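Local coordinates for protein sugar isomerase (Sinorhizobium meliloti, PDB 3QC0) that binds zinc in a xylose isomerase-like TIM barrel and probably isomerises a sugar, at residues A[155-158]-A[159-162]; A[184-187]-A[188-191]; A[252-255]-A[256-260]; A[12-15]-A[16-19]. All coordinates share one frame; numbering follows the deposited sequence.

Contact 1 of 4, residues A[155-158]-A[159-162]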
loop_
_atom_site.group_PDB
_atom_site.type_symbol
_atom_site.label_atom_id
_atom_site.label_comp_id
_atom_site.label_asym_id
_atom_site.label_seq_id
_atom_site.Cartn_x
_atom_site.Cartn_y
_atom_site.Cartn_z
ATOM N N VAL A 155 -9.682 3.274 4.960
ATOM C CA VAL A 155 -9.606 2.061 5.812
ATOM C C VAL A 155 -8.705 1.134 4.999
ATOM O O VAL A 155 -9.064 0.707 3.905
ATOM C CB VAL A 155 -10.939 1.404 6.103
ATOM C CG1 VAL A 155 -10.715 0.070 6.903
ATOM C CG2 VAL A 155 -11.864 2.384 6.867
ATOM N N ASN A 156 -7.473 0.953 5.508
ATOM C CA ASN A 156 -6.391 0.362 4.739
ATOM C C ASN A 156 -5.718 -0.874 5.287
ATOM O O ASN A 156 -4.785 -1.380 4.653
ATOM C CB ASN A 156 -5.337 1.437 4.493
ATOM C CG ASN A 156 -5.917 2.607 3.744
ATOM O OD1 ASN A 156 -6.081 3.694 4.301
ATOM N ND2 ASN A 156 -6.319 2.363 2.481
ATOM N N THR A 157 -6.134 -1.355 6.467
ATOM C CA THR A 157 -5.625 -2.628 6.989
ATOM C C THR A 157 -6.793 -3.420 7.571
ATOM O O THR A 157 -7.791 -2.842 8.052
ATOM C CB THR A 157 -4.530 -2.461 8.056
ATOM O OG1 THR A 157 -5.120 -1.999 9.282
ATOM C CG2 THR A 157 -3.352 -1.558 7.511
ATOM N N LEU A 158 -6.679 -4.735 7.515
ATOM C CA LEU A 158 -7.694 -5.570 8.137
ATOM C C LEU A 158 -7.770 -5.293 9.643
ATOM O O LEU A 158 -8.873 -5.279 10.200
ATOM C CB LEU A 158 -7.413 -7.030 7.837
ATOM C CG LEU A 158 -8.389 -8.058 8.384
ATOM C CD1 LEU A 158 -9.828 -7.797 7.915
ATOM C CD2 LEU A 158 -7.897 -9.467 7.932
ATOM N N GLY A 159 -6.640 -5.078 10.317
ATOM C CA GLY A 159 -6.644 -4.744 11.719
ATOM C C GLY A 159 -7.446 -3.489 12.043
ATOM O O GLY A 159 -8.204 -3.452 12.987
ATOM N N GLN A 160 -7.284 -2.458 11.224
ATOM C CA GLN A 160 -8.012 -1.237 11.393
ATOM C C GLN A 160 -9.499 -1.492 11.147
ATOM O O GLN A 160 -10.343 -0.977 11.874
ATOM C CB GLN A 160 -7.457 -0.185 10.438
ATOM C CG GLN A 160 -8.225 1.123 10.440
ATOM C CD GLN A 160 -7.928 1.980 9.216
ATOM O OE1 GLN A 160 -7.354 1.485 8.246
ATOM N NE2 GLN A 160 -8.375 3.241 9.244
ATOM N N ALA A 161 -9.828 -2.222 10.074
ATOM C CA ALA A 161 -11.238 -2.544 9.797
ATOM C C ALA A 161 -11.878 -3.246 10.982
ATOM O O ALA A 161 -13.027 -2.963 11.374
ATOM C CB ALA A 161 -11.370 -3.374 8.514
ATOM N N LEU A 162 -11.152 -4.211 11.523
ATOM C CA LEU A 162 -11.659 -4.940 12.698
ATOM C C LEU A 162 -11.783 -4.053 13.939
ATOM O O LEU A 162 -12.719 -4.208 14.723
ATOM C CB LEU A 162 -10.799 -6.180 12.959
ATOM C CG LEU A 162 -10.849 -7.253 11.853
ATOM C CD1 LEU A 162 -9.765 -8.329 12.061
ATOM C CD2 LEU A 162 -12.269 -7.911 11.791
#
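Thr157 and Gln160 meet at the start of helix 158-168 in a helix N-cap, where the loop that follows barrel strand 139-141 turns into the helix on the outside of the TIM barrel. Two side-chain bonds hold the cap. Thr157 OG1 accepts from Gln160 N at 2.9 Å, the capping bond, and is brought there by a chi1 of 73°, which sets OG1 between the backbone N and the carbonyl carbon. In return the Gln160 side chain, its CG anti to the backbone N and the chain extended beyond, runs back past Val155 until Gln160 OE1 accepts from Asn156 N at 2.8 Å. That bond is nearly straight, 165° at the hydrogen, with the donor tilted out of the carbonyl plane. Gln160 NE2 donates to Cys154 O, so both ends of the amide are held by backbone of the preceding loop. Without this amide, as with an alanine here, Asn156 N and Cys154 O would probably lose these partners and the loop ahead of the cap could shift. Backbone bonds then carry the first turn, Ala161 N to Thr157 O and Leu162 N to Leu158 O. Of the apolar contacts, Val155 CG1 rests on Ala161 CB; Leu158, Ala161 and Leu162 pack on Val174 of strand 172-177, and Leu158 and Leu162 also on Gln190 of helix 187-196. At the subunit interface, Trp183 of the second subunit packs on Asn156 and Thr157, and its Pro185 on Gln160. One turn along the helix, Leu158 CG meets Leu162 CD1 at 3.9 Å.

Contact 2 of 4, residues A[184-187]-A[188-191]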
loop_
_atom_site.group_PDB
_atom_site.type_symbol
_atom_site.label_atom_id
_atom_site.label_comp_id
_atom_site.label_asym_id
_atom_site.label_seq_id
_atom_site.Cartn_x
_atom_site.Cartn_y
_atom_site.Cartn_z
ATOM N N ASP A 184 -0.025 -7.668 3.904
ATOM C CA ASP A 184 0.006 -7.208 5.283
ATOM C C ASP A 184 0.810 -8.180 6.150
ATOM O O ASP A 184 0.470 -9.352 6.248
ATOM C CB ASP A 184 -1.430 -7.071 5.806
ATOM C CG ASP A 184 -1.525 -6.412 7.180
ATOM O OD1 ASP A 184 -0.603 -6.509 7.997
ATOM O OD2 ASP A 184 -2.567 -5.768 7.437
ATOM N N PRO A 185 1.887 -7.693 6.800
ATOM C CA PRO A 185 2.707 -8.616 7.566
ATOM C C PRO A 185 1.960 -9.266 8.712
ATOM O O PRO A 185 2.416 -10.314 9.169
ATOM C CB PRO A 185 3.920 -7.759 8.007
ATOM C CG PRO A 185 3.603 -6.450 7.805
ATOM C CD PRO A 185 2.471 -6.349 6.774
ATOM N N ASP A 186 0.882 -8.644 9.167
ATOM C CA ASP A 186 0.105 -9.209 10.275
ATOM C C ASP A 186 -1.178 -9.915 9.806
ATOM O O ASP A 186 -2.109 -10.165 10.604
ATOM C CB ASP A 186 -0.242 -8.150 11.296
ATOM C CG ASP A 186 -0.503 -8.775 12.707
ATOM O OD1 ASP A 186 0.067 -9.846 13.030
ATOM O OD2 ASP A 186 -1.267 -8.195 13.471
ATOM N N LEU A 187 -1.218 -10.295 8.529
ATOM C CA LEU A 187 -2.450 -10.854 7.930
ATOM C C LEU A 187 -2.922 -12.109 8.631
ATOM O O LEU A 187 -4.119 -12.233 8.920
ATOM C CB LEU A 187 -2.252 -11.165 6.455
ATOM C CG LEU A 187 -3.474 -11.635 5.677
ATOM C CD1 LEU A 187 -4.631 -10.585 5.796
ATOM C CD2 LEU A 187 -3.110 -11.988 4.230
ATOM N N ALA A 188 -2.018 -13.028 8.948
ATOM C CA ALA A 188 -2.453 -14.280 9.609
ATOM C C ALA A 188 -3.138 -14.018 10.937
ATOM O O ALA A 188 -4.208 -14.565 11.202
ATOM C CB ALA A 188 -1.263 -15.207 9.844
ATOM N N ASN A 189 -2.580 -13.174 11.774
ATOM C CA ASN A 189 -3.191 -12.887 13.074
ATOM C C ASN A 189 -4.515 -12.155 12.883
ATOM O O ASN A 189 -5.469 -12.408 13.610
ATOM C CB ASN A 189 -2.301 -12.007 13.941
ATOM C CG ASN A 189 -1.164 -12.777 14.624
ATOM O OD1 ASN A 189 -1.271 -13.997 14.893
ATOM N ND2 ASN A 189 -0.077 -12.054 14.931
ATOM N N GLN A 190 -4.608 -11.262 11.906
ATOM C CA GLN A 190 -5.845 -10.499 11.734
ATOM C C GLN A 190 -6.957 -11.338 11.127
ATOM O O GLN A 190 -8.128 -11.168 11.524
ATOM C CB GLN A 190 -5.587 -9.221 10.921
ATOM C CG GLN A 190 -4.615 -8.259 11.646
ATOM C CD GLN A 190 -5.120 -7.776 12.979
ATOM O OE1 GLN A 190 -6.333 -7.592 13.198
ATOM N NE2 GLN A 190 -4.195 -7.575 13.914
ATOM N N ILE A 191 -6.632 -12.307 10.259
ATOM C CA ILE A 191 -7.654 -13.258 9.785
ATOM C C ILE A 191 -8.181 -14.078 10.961
ATOM O O ILE A 191 -9.402 -14.270 11.099
ATOM C CB ILE A 191 -7.134 -14.163 8.687
ATOM C CG1 ILE A 191 -6.891 -13.365 7.398
ATOM C CG2 ILE A 191 -8.126 -15.297 8.345
ATOM C CD1 ILE A 191 -6.189 -14.167 6.272
HETATM O O HOH W 1 0.921 -12.890 8.359
HETATM O O HOH W 2 0.177 -12.381 11.582
#
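Asp186 reaches forward over the first turn of helix 187-196, and its carboxylate is shared by Asn189 and Gln190. From CB the side chain takes CG anti to the backbone N (chi1 -156°), which swings the carboxylate alongside the helix start. Asp186 CG lies 3.9 Å from Asn189 CB. Asp186 OD1 then receives Asn189 ND2 at 2.9 Å on its syn lone pair, a bent bond of 140° with the amide plane almost perpendicular to the carboxylate. OD1 also takes a water that in turn accepts from Asn189 N, so the side chain reaches that backbone N-H through water. Asp186 OD2 is met from above the carboxylate plane by Gln190 NE2 at 3.0 Å; here the bond is nearly straight, 173°, and the acceptor lies in the amide plane. The other end of this amide, Gln190 OE1, accepts from Arg193 NH1, which helps fix its rotation. On the backbone, Asp186 O accepts from Gln190 N. Leu187 CG packs on Ile191 CD1 at 3.8 Å, and Leu187 also touches Leu158 of helix 158-168 and Ile232 of helix 229-238. Just before, Asp184 OD1 accepts from Asp186 N. An Asx turn within a type I beta turn thus leads into the N-terminus of helix 187-196 on the outer layer of the TIM barrel, with Asp186 in the N-cap position but making no direct capping bond.

Contact 3 of 4, residues A[252-255]-A[256-260]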
loop_
_atom_site.group_PDB
_atom_site.type_symbol
_atom_site.label_atom_id
_atom_site.label_comp_id
_atom_site.label_asym_id
_atom_site.label_seq_id
_atom_site.Cartn_x
_atom_site.Cartn_y
_atom_site.Cartn_z
ATOM N N ALA A 252 -7.906 -3.798 -17.591
ATOM C CA ALA A 252 -8.239 -2.980 -18.754
ATOM C C ALA A 252 -7.585 -3.498 -20.020
ATOM O O ALA A 252 -8.173 -3.364 -21.098
ATOM C CB ALA A 252 -7.851 -1.519 -18.527
ATOM N N ASP A 253 -6.392 -4.052 -19.919
ATOM C CA ASP A 253 -5.622 -4.434 -21.126
ATOM C C ASP A 253 -5.576 -5.925 -21.391
ATOM O O ASP A 253 -4.968 -6.352 -22.387
ATOM C CB ASP A 253 -4.199 -3.884 -21.013
ATOM C CG ASP A 253 -4.151 -2.361 -21.205
ATOM O OD1 ASP A 253 -5.111 -1.789 -21.804
ATOM O OD2 ASP A 253 -3.144 -1.741 -20.772
ATOM N N ASN A 254 -6.233 -6.722 -20.555
ATOM C CA ASN A 254 -6.273 -8.162 -20.736
ATOM C C ASN A 254 -7.709 -8.707 -20.627
ATOM O O ASN A 254 -8.417 -8.774 -21.641
ATOM C CB ASN A 254 -5.287 -8.879 -19.790
ATOM C CG ASN A 254 -5.152 -10.353 -20.084
ATOM O OD1 ASN A 254 -5.681 -10.849 -21.089
ATOM N ND2 ASN A 254 -4.438 -11.078 -19.223
ATOM N N TRP A 255 -8.182 -9.045 -19.440
ATOM C CA TRP A 255 -9.437 -9.804 -19.304
ATOM C C TRP A 255 -10.663 -9.035 -19.761
ATOM O O TRP A 255 -11.600 -9.653 -20.304
ATOM C CB TRP A 255 -9.611 -10.348 -17.882
ATOM C CG TRP A 255 -8.448 -11.185 -17.531
ATOM C CD1 TRP A 255 -7.384 -10.842 -16.711
ATOM C CD2 TRP A 255 -8.164 -12.488 -18.023
ATOM N NE1 TRP A 255 -6.484 -11.856 -16.686
ATOM C CE2 TRP A 255 -6.909 -12.875 -17.488
ATOM C CE3 TRP A 255 -8.821 -13.357 -18.901
ATOM C CZ2 TRP A 255 -6.338 -14.109 -17.747
ATOM C CZ3 TRP A 255 -8.254 -14.575 -19.159
ATOM C CH2 TRP A 255 -7.033 -14.952 -18.589
ATOM N N TRP A 256 -10.651 -7.717 -19.651
ATOM C CA TRP A 256 -11.786 -6.924 -20.131
ATOM C C TRP A 256 -11.843 -6.861 -21.662
ATOM O O TRP A 256 -12.850 -6.416 -22.188
ATOM C CB TRP A 256 -11.780 -5.487 -19.596
ATOM C CG TRP A 256 -12.195 -5.374 -18.146
ATOM C CD1 TRP A 256 -12.703 -6.359 -17.358
ATOM C CD2 TRP A 256 -12.143 -4.197 -17.339
ATOM N NE1 TRP A 256 -12.982 -5.863 -16.096
ATOM C CE2 TRP A 256 -12.645 -4.539 -16.060
ATOM C CE3 TRP A 256 -11.727 -2.895 -17.564
ATOM C CZ2 TRP A 256 -12.726 -3.622 -15.022
ATOM C CZ3 TRP A 256 -11.809 -1.980 -16.542
ATOM C CH2 TRP A 256 -12.323 -2.353 -15.276
ATOM N N LYS A 257 -10.757 -7.258 -22.323
ATOM C CA LYS A 257 -10.674 -7.233 -23.795
ATOM C C LYS A 257 -10.934 -8.610 -24.398
ATOM O O LYS A 257 -10.860 -8.784 -25.634
ATOM C CB LYS A 257 -9.301 -6.716 -24.233
ATOM C CG LYS A 257 -9.095 -5.220 -24.020
ATOM C CD LYS A 257 -7.714 -4.762 -24.494
ATOM C CE LYS A 257 -7.653 -3.239 -24.619
ATOM N NZ LYS A 257 -6.293 -2.747 -24.966
ATOM N N ARG A 258 -11.247 -9.596 -23.558
ATOM C CA ARG A 258 -11.456 -10.967 -24.011
ATOM C C ARG A 258 -12.934 -11.381 -23.940
ATOM O O ARG A 258 -13.709 -10.778 -23.212
ATOM C CB ARG A 258 -10.576 -11.907 -23.191
ATOM C CG ARG A 258 -9.094 -11.676 -23.515
ATOM C CD ARG A 258 -8.142 -12.229 -22.521
ATOM N NE ARG A 258 -8.014 -13.672 -22.576
ATOM C CZ ARG A 258 -6.942 -14.347 -22.171
ATOM N NH1 ARG A 258 -5.894 -13.716 -21.662
ATOM N NH2 ARG A 258 -6.918 -15.669 -22.266
ATOM N N PRO A 259 -13.353 -12.395 -24.736
ATOM C CA PRO A 259 -14.775 -12.764 -24.675
ATOM C C PRO A 259 -15.175 -13.212 -23.262
ATOM O O PRO A 259 -14.444 -13.980 -22.615
ATOM C CB PRO A 259 -14.903 -13.919 -25.710
ATOM C CG PRO A 259 -13.681 -13.794 -26.561
ATOM C CD PRO A 259 -12.597 -13.283 -25.633
ATOM N N ALA A 260 -16.313 -12.711 -22.800
ATOM C CA ALA A 260 -16.772 -12.977 -21.432
ATOM C C ALA A 260 -16.813 -14.467 -21.157
ATOM O O ALA A 260 -16.479 -14.927 -20.098
ATOM C CB ALA A 260 -18.133 -12.340 -21.165
HETATM O O HOH W 3 -4.671 -4.929 -24.883
HETATM O O HOH W 4 -3.515 -13.815 -20.112
#
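The guanidinium of Arg258 lies flat over the Trp255 indole, planes 21° apart and centres 4.0 Å from each other, with the two side chains running side by side in the same direction. Arg258 CZ comes within 3.3 Å of Trp255 CZ3, which sits over the centre of the guanidinium, while NH1 spreads across the ring toward its rim; this is a cation-pi stack. The bend at chi3 (74°) lays the group over the ring. Asn254 approaches the same guanidinium at its edge. Asn254 OD1, offering a lone pair in the carbonyl plane, accepts from Arg258 NH1 at 2.9 Å along a nearly straight line, and a water joins Asn254 ND2 to that same NH1. Arg258 NH2 forms a salt bridge with Glu262, so the guanidinium is stacked on one face and bonded along its edge. These residues belong to the loop that follows the last barrel strand, 245-247, and leads to the closing helix 260-274 of the TIM barrel; a short 3-10 turn at its middle is closed by Lys257 N bonding to Asn254 O. Trp256 diverges from Trp255. Its ring meets Ala252 obliquely, Trp256 CE3 being 3.7 Å from Ala252 CA, and its NE1 donates to Ala12 O in the loop after the first strand. In one of its two conformers Lys257 runs extended alongside Asp253, passing Ala252 O with its methylenes, so the long 3.5 Å salt bridge from Lys257 NZ to Asp253 OD1 and the NZ bond to a water held by Asp253 O are doubtful.

Contact 4 of 4, residues A[12-15]-A[16-19]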
loop_
_atom_site.group_PDB
_atom_site.type_symbol
_atom_site.label_atom_id
_atom_site.label_comp_id
_atom_site.label_asym_id
_atom_site.label_seq_id
_atom_site.Cartn_x
_atom_site.Cartn_y
_atom_site.Cartn_z
ATOM N N ALA A 12 -17.741 -6.924 -11.984
ATOM C CA ALA A 12 -16.683 -6.081 -12.536
ATOM C C ALA A 12 -15.767 -6.888 -13.446
ATOM O O ALA A 12 -15.182 -6.357 -14.382
ATOM C CB ALA A 12 -15.854 -5.445 -11.421
ATOM N N THR A 13 -15.638 -8.168 -13.162
ATOM C CA THR A 13 -14.739 -9.050 -13.910
ATOM C C THR A 13 -15.039 -9.085 -15.406
ATOM O O THR A 13 -14.117 -9.213 -16.223
ATOM C CB THR A 13 -14.769 -10.457 -13.300
ATOM O OG1 THR A 13 -14.289 -10.350 -11.957
ATOM C CG2 THR A 13 -13.870 -11.473 -14.037
ATOM N N ILE A 14 -16.318 -8.913 -15.748
ATOM C CA ILE A 14 -16.733 -8.900 -17.174
ATOM C C ILE A 14 -17.557 -7.649 -17.466
ATOM O O ILE A 14 -18.536 -7.661 -18.263
ATOM C CB ILE A 14 -17.476 -10.236 -17.578
ATOM C CG1 ILE A 14 -18.593 -10.577 -16.598
ATOM C CG2 ILE A 14 -16.457 -11.408 -17.709
ATOM C CD1 ILE A 14 -19.512 -11.760 -17.074
ATOM N N ARG A 15 -17.164 -6.536 -16.855
ATOM C CA ARG A 15 -17.954 -5.321 -16.907
ATOM C C ARG A 15 -17.939 -4.645 -18.272
ATOM O O ARG A 15 -18.883 -3.929 -18.587
ATOM C CB ARG A 15 -17.497 -4.305 -15.840
ATOM C CG ARG A 15 -16.065 -3.843 -16.024
ATOM C CD ARG A 15 -15.928 -2.448 -16.529
ATOM N NE ARG A 15 -16.526 -1.480 -15.628
ATOM C CZ ARG A 15 -16.638 -0.180 -15.910
ATOM N NH1 ARG A 15 -16.171 0.307 -17.062
ATOM N NH2 ARG A 15 -17.215 0.647 -15.036
ATOM N N GLU A 16 -16.886 -4.848 -19.061
ATOM C CA GLU A 16 -16.807 -4.192 -20.372
ATOM C C GLU A 16 -17.657 -4.964 -21.382
ATOM O O GLU A 16 -18.199 -4.368 -22.327
ATOM C CB GLU A 16 -15.361 -4.067 -20.871
ATOM C CG GLU A 16 -14.520 -3.022 -20.108
ATOM C CD GLU A 16 -15.011 -1.587 -20.311
ATOM O OE1 GLU A 16 -15.434 -1.226 -21.436
ATOM O OE2 GLU A 16 -14.956 -0.796 -19.365
ATOM N N GLN A 17 -17.802 -6.264 -21.134
ATOM C CA GLN A 17 -18.422 -7.193 -22.089
ATOM C C GLN A 17 -19.910 -7.369 -21.894
ATOM O O GLN A 17 -20.622 -7.651 -22.855
ATOM C CB GLN A 17 -17.775 -8.568 -21.959
ATOM C CG GLN A 17 -16.257 -8.561 -22.199
ATOM C CD GLN A 17 -15.420 -8.514 -20.916
ATOM O OE1 GLN A 17 -15.686 -7.701 -20.001
ATOM N NE2 GLN A 17 -14.419 -9.391 -20.840
ATOM N N CYS A 18 -20.383 -7.219 -20.663
ATOM C CA CYS A 18 -21.708 -7.653 -20.280
ATOM C C CYS A 18 -22.382 -6.699 -19.345
ATOM O O CYS A 18 -21.785 -6.288 -18.348
ATOM C CB CYS A 18 -21.688 -9.023 -19.588
ATOM S SG CYS A 18 -20.922 -10.364 -20.494
ATOM N N GLY A 19 -23.647 -6.407 -19.624
ATOM C CA GLY A 19 -24.507 -5.833 -18.617
ATOM C C GLY A 19 -25.011 -6.935 -17.709
ATOM O O GLY A 19 -24.634 -8.095 -17.845
HETATM O O HOH W 5 -21.417 -3.955 -16.991
#
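Arg15 and Glu16, neighbours in sequence, lie side by side and form a salt bridge, Arg15 NH1 donating to Glu16 OE2 at 2.8 Å. The carboxylate oxygen sits in the guanidinium plane but is itself met on its anti side, 31° out of its own plane. Bends at chi2 and chi3 fold the arginine back toward Glu16, and it makes a cation-pi contact with Trp256. Next come the turn's backbone bonds: Ile14 O accepts from Gln17 N at 3.3 Å and, weakly, from Cys18 N, while a water links Arg15 O to Cys18 O. Gln17 curls back through a chi2 of 98°, placing Gln17 OE1 3.2 Å from Ile14 C, where it accepts weakly from Glu16 N; its NE2 donates to Arg258 O. A leucine in its place would probably leave Arg258 O without this donor and weaken the tie between the two loops. Outside these bonds, Ile14 CD1 lies 4.0 Å from Cys18 SG. This is the loop after the first strand of the TIM barrel, joining strand 7-10 to helix 20-29. Thr13 OG1 bonds to Val247 O and Ile249 N, which flank the zinc ligand Glu248; Ile14 and Cys18 lean on Ala23 of helix 20-29, and Ile14 and Gln17 on Val263 of helix 260-274.

The four contacts form two pairs, each built from neighbouring loops and helix starts around the zinc-bearing barrel. Contacts 1 and 2, with centres 10 Å apart, touch where Leu158 CD2 meets Gln190 CB at 3.8 Å, and both reach the second subunit. Contacts 3 and 4, centres 9 Å apart, join the loops after the last and first barrel strands, which are neighbours in the closed sheet; Trp256 CD1 and Thr13 O are 3.4 Å apart. Contacts 1 and 4 lie on opposite sides of the chain's centre, about 29 Å between centres. The Thr13 side chain is about 9 Å from the zinc ion, and the side chain of Leu158 is about 12 Å from the zinc ion.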